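Local coordinates for homoprotocatechuate 2,3-dioxygenase (PDB 4Z6M), which catalyses extradiol ring cleavage of homoprotocatechuate with molecular oxygen, using an iron(II) ion held by a facial triad of two histidines and one carboxylate, at the interface of chains A and B. Coordinates in Å, arbitrary orientation; residue numbers count along the deposited sequence, not the author numbering. Chains: chain A/B, Homoprotocatechuate 2,3-dioxygenase.

The interface of chains A and B. Residues chain A 140-142, 145; chain B 227, 230-231, 234.
A:Tyr142, in a segment of chain A without regular secondary structure, faces one flank of helix 222-234 of chain B, where B:Gln227, B:Asp230, B:Lys231 and B:Ala234 occur at helical spacing. A hydrogen bond runs from the side-chain amide NE2 of B:Gln227 to the backbone O of A:Tyr142, 3.1 Å long and fairly straight at 154° about the hydrogen. The acceptor lies close to the amide plane, while the donor is tilted away from the carbonyl plane. A bend at chi2 (63°) turns the amide of B:Gln227 towards chain A; its OE1 comes 3.7 Å from CD1 of A:Tyr142 and also nears the ring of A:Tyr145. The phenol ring of A:Tyr142 lies over B:Asp230: the CB of B:Asp230 sits over one ring face, 3.6 Å from the centroid and displaced towards CG, a CH-pi contact. Its carboxylate is stacked farther out, near CE1 and CZ, with the two planes 25° apart. Beside the ring's root, the methyl CB of B:Ala234 packs 3.5 Å from the backbone O of A:Met140, and CB of A:Tyr142 lies 3.7 Å from CA of B:Lys231. With 61 Å² of A:Tyr142 hidden, this residue supplies much of the 158 Å² patch. The coordinates alone do not show whether this contact forms in solution. It joins a chain A loop, preceding strand 152-160, to a chain B surface helix, and two-fold symmetry repeats it with the chains exchanged in the four-copy deposited assembly.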
# COMPACT_ATOMS: atom_id res chain seq x y z
N MET A 140 -5.79 -6.60 -16.89
CA MET A 140 -6.53 -5.33 -16.66
C MET A 140 -7.97 -5.58 -16.32
O MET A 140 -8.79 -4.64 -16.36
CB MET A 140 -6.41 -4.41 -17.87
CG MET A 140 -4.96 -4.14 -18.24
SD MET A 140 -4.69 -2.81 -19.40
CE MET A 140 -5.19 -1.43 -18.41
N ARG A 141 -8.27 -6.82 -15.93
CA ARG A 141 -9.67 -7.17 -15.54
C ARG A 141 -9.92 -6.84 -14.07
O ARG A 141 -10.15 -7.67 -13.21
CB ARG A 141 -10.00 -8.63 -15.88
CG ARG A 141 -10.07 -8.89 -17.38
CD ARG A 141 -11.25 -8.21 -18.08
NE ARG A 141 -12.52 -8.49 -17.41
CZ ARG A 141 -13.22 -9.60 -17.57
NH1 ARG A 141 -12.83 -10.54 -18.42
NH2 ARG A 141 -14.32 -9.76 -16.86
N TYR A 142 -9.86 -5.54 -13.77
CA TYR A 142 -9.97 -5.11 -12.39
C TYR A 142 -11.36 -5.31 -11.83
O TYR A 142 -11.54 -5.20 -10.62
CB TYR A 142 -9.55 -3.64 -12.29
CG TYR A 142 -8.09 -3.41 -12.60
CD1 TYR A 142 -7.09 -3.73 -11.67
CD2 TYR A 142 -7.70 -2.88 -13.82
CE1 TYR A 142 -5.76 -3.51 -11.96
CE2 TYR A 142 -6.37 -2.65 -14.11
CZ TYR A 142 -5.40 -2.98 -13.18
OH TYR A 142 -4.06 -2.76 -13.42
N TYR A 145 -10.54 -8.41 -10.00
CA TYR A 145 -9.38 -8.35 -9.11
C TYR A 145 -9.78 -8.47 -7.65
O TYR A 145 -10.61 -7.70 -7.14
CB TYR A 145 -8.65 -7.05 -9.33
CG TYR A 145 -7.28 -6.89 -8.70
CD1 TYR A 145 -6.17 -7.38 -9.33
CD2 TYR A 145 -7.08 -6.14 -7.54
CE1 TYR A 145 -4.90 -7.20 -8.82
CE2 TYR A 145 -5.81 -5.97 -7.02
CZ TYR A 145 -4.73 -6.50 -7.68
OH TYR A 145 -3.43 -6.32 -7.18
N GLN B 227 -7.89 1.31 -6.81
CA GLN B 227 -8.65 0.17 -7.33
C GLN B 227 -10.01 0.55 -7.85
O GLN B 227 -10.46 -0.02 -8.84
CB GLN B 227 -8.78 -0.92 -6.26
CG GLN B 227 -9.87 -1.95 -6.53
CD GLN B 227 -9.68 -2.80 -7.79
OE1 GLN B 227 -8.61 -2.86 -8.41
NE2 GLN B 227 -10.74 -3.52 -8.14
N ASP B 230 -9.41 1.80 -11.20
CA ASP B 230 -9.02 0.69 -12.09
C ASP B 230 -10.23 -0.15 -12.50
O ASP B 230 -10.37 -0.54 -13.67
CB ASP B 230 -7.98 -0.19 -11.39
CG ASP B 230 -6.61 0.47 -11.26
OD1 ASP B 230 -6.26 1.34 -12.11
OD2 ASP B 230 -5.85 0.05 -10.34
N LYS B 231 -11.12 -0.39 -11.55
CA LYS B 231 -12.32 -1.20 -11.80
C LYS B 231 -13.25 -0.48 -12.75
O LYS B 231 -13.83 -1.08 -13.65
CB LYS B 231 -13.02 -1.52 -10.48
CG LYS B 231 -14.21 -2.44 -10.64
CD LYS B 231 -14.82 -2.82 -9.30
CE LYS B 231 -15.94 -3.81 -9.48
NZ LYS B 231 -16.51 -4.20 -8.16
N ALA B 234 -11.97 -0.93 -16.13
CA ALA B 234 -12.28 -2.28 -16.62
C ALA B 234 -13.74 -2.46 -17.02
O ALA B 234 -14.02 -3.18 -17.97
CB ALA B 234 -11.90 -3.32 -15.60